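Local coordinates for protein beta-lactamase Mb2281c (Mycobacterium bovis, PDB 3I7J) that probably acts as a serine hydrolase of the beta-lactamase and penicillin-binding-protein family, with beta-lactams as possible substrates, at residues Ala49-Val54 and Ala171-Asp176. Residues are numbered along the deposited sequence; the frame is centred on the assembly and turned at random.
Sequences AAQVAV and AQMHAD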
loop_
_atom_site.group_PDB
_atom_site.type_symbol
_atom_site.label_atom_id
_atom_site.label_comp_id
_atom_site.label_asym_id
_atom_site.label_seq_id
_atom_site.Cartn_x
_atom_site.Cartn_y
_atom_site.Cartn_z
ATOM N N ALA A 49 -5.888 -4.588 -7.183
ATOM C CA ALA A 49 -6.422 -5.726 -7.920
ATOM C C ALA A 49 -7.867 -5.972 -7.472
ATOM O O ALA A 49 -8.741 -6.264 -8.296
ATOM C CB ALA A 49 -5.568 -6.963 -7.666
ATOM N N ALA A 50 -8.118 -5.843 -6.167
ATOM C CA ALA A 50 -9.470 -6.034 -5.629
ATOM C C ALA A 50 -10.404 -4.910 -6.099
ATOM O O ALA A 50 -11.607 -5.115 -6.256
ATOM C CB ALA A 50 -9.437 -6.079 -4.103
ATOM N N GLN A 51 -9.836 -3.725 -6.304
ATOM C CA GLN A 51 -10.594 -2.581 -6.775
ATOM C C GLN A 51 -10.998 -2.813 -8.231
ATOM O O GLN A 51 -12.122 -2.507 -8.629
ATOM C CB GLN A 51 -9.761 -1.309 -6.661
ATOM C CG GLN A 51 -9.648 -0.768 -5.240
ATOM C CD GLN A 51 -8.473 0.176 -5.084
ATOM O OE1 GLN A 51 -8.122 0.895 -6.016
ATOM N NE2 GLN A 51 -7.862 0.184 -3.904
ATOM N N VAL A 52 -10.082 -3.359 -9.023
ATOM C CA VAL A 52 -10.378 -3.646 -10.416
ATOM C C VAL A 52 -11.481 -4.709 -10.471
ATOM O O VAL A 52 -12.385 -4.625 -11.298
ATOM C CB VAL A 52 -9.127 -4.172 -11.173
ATOM C CG1 VAL A 52 -9.518 -4.614 -12.583
ATOM C CG2 VAL A 52 -8.068 -3.074 -11.252
ATOM N N ALA A 53 -11.405 -5.703 -9.584
ATOM C CA ALA A 53 -12.404 -6.771 -9.543
ATOM C C ALA A 53 -13.809 -6.227 -9.258
ATOM O O ALA A 53 -14.797 -6.705 -9.828
ATOM C CB ALA A 53 -12.027 -7.813 -8.502
ATOM N N VAL A 54 -13.900 -5.232 -8.382
ATOM C CA VAL A 54 -15.180 -4.631 -8.071
ATOM C C VAL A 54 -15.722 -3.973 -9.333
ATOM O O VAL A 54 -16.901 -4.117 -9.664
ATOM C CB VAL A 54 -15.059 -3.556 -6.951
ATOM C CG1 VAL A 54 -16.376 -2.802 -6.790
ATOM C CG2 VAL A 54 -14.686 -4.223 -5.629
ATOM N N ALA A 171 -11.768 7.086 -11.867
ATOM C CA ALA A 171 -11.448 8.170 -10.955
ATOM C C ALA A 171 -12.307 8.067 -9.690
ATOM O O ALA A 171 -11.851 8.409 -8.598
ATOM C CB ALA A 171 -11.681 9.520 -11.649
ATOM N N GLN A 172 -13.547 7.599 -9.839
ATOM C CA GLN A 172 -14.454 7.466 -8.698
ATOM C C GLN A 172 -14.017 6.373 -7.725
ATOM O O GLN A 172 -14.085 6.549 -6.509
ATOM C CB GLN A 172 -15.884 7.174 -9.167
ATOM C CG GLN A 172 -16.889 7.111 -8.017
ATOM C CD GLN A 172 -16.710 8.265 -7.040
ATOM O OE1 GLN A 172 -16.691 9.433 -7.441
ATOM N NE2 GLN A 172 -16.569 7.945 -5.754
HETATM N N MSE A 173 -13.593 5.236 -8.260
HETATM C CA MSE A 173 -13.134 4.144 -7.419
HETATM C C MSE A 173 -11.878 4.609 -6.670
HETATM O O MSE A 173 -11.752 4.408 -5.460
HETATM C CB MSE A 173 -12.824 2.912 -8.278
HETATM C CG MSE A 173 -12.047 1.812 -7.550
HETATM SE SE MSE A 173 -12.941 1.152 -5.967
HETATM C CE MSE A 173 -13.916 -0.314 -6.759
ATOM N N HIS A 174 -10.962 5.257 -7.384
ATOM C CA HIS A 174 -9.725 5.727 -6.755
ATOM C C HIS A 174 -9.997 6.757 -5.670
ATOM O O HIS A 174 -9.325 6.771 -4.634
ATOM C CB HIS A 174 -8.762 6.313 -7.792
ATOM C CG HIS A 174 -7.464 6.780 -7.207
ATOM N ND1 HIS A 174 -7.215 8.101 -6.898
ATOM C CD2 HIS A 174 -6.350 6.096 -6.852
ATOM C CE1 HIS A 174 -6.005 8.211 -6.380
ATOM N NE2 HIS A 174 -5.458 7.007 -6.342
ATOM N N ALA A 175 -10.972 7.624 -5.914
ATOM C CA ALA A 175 -11.336 8.632 -4.931
ATOM C C ALA A 175 -11.871 7.904 -3.698
ATOM O O ALA A 175 -11.550 8.256 -2.562
ATOM C CB ALA A 175 -12.408 9.559 -5.498
ATOM N N ASP A 176 -12.682 6.880 -3.936
ATOM C CA ASP A 176 -13.263 6.095 -2.859
ATOM C C ASP A 176 -12.182 5.313 -2.104
ATOM O O ASP A 176 -12.181 5.269 -0.879
ATOM C CB ASP A 176 -14.315 5.135 -3.429
ATOM C CG ASP A 176 -15.030 4.334 -2.348
ATOM O OD1 ASP A 176 -16.164 3.879 -2.585
ATOM O OD2 ASP A 176 -14.459 4.150 -1.262
#
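Two bends carry selenomethionine M173 onto helix 42-56: its CG stands opposite the backbone N (chi1 167°), and the chain then folds about CB-CG (chi2 58°) and again about CG-SE (chi3 92°), which sets the methyl CE against V54 and the backbone of Q51. M173 CE ends 3.4 Å from CB of V54 and 3.5 Å from V54 CG1, both tight for carbon pairs, with the two side chains crossing at about a right angle. M173 CE also lies 3.4 Å from the backbone O of Q51, a close van der Waals approach three residues before V54 on the same helix. Meanwhile M173 SE rests 3.9 Å from CG of Q51, against the aliphatic part of that side chain. Q51 runs extended beyond CG, and its amide is gripped at both ends: OE1 accepts from NH2 of R48 and NE2 donates to the carbonyl of L202, which holds the buried group in place. E55 and L61 add to the surroundings of M173 and V54 respectively. A single selenomethionine thus docks short helix 171-177 on helix 42-56, whose first turn holds the lysine of a probable SxxK motif, within what is probably the helical region of a serine beta-lactamase-like fold.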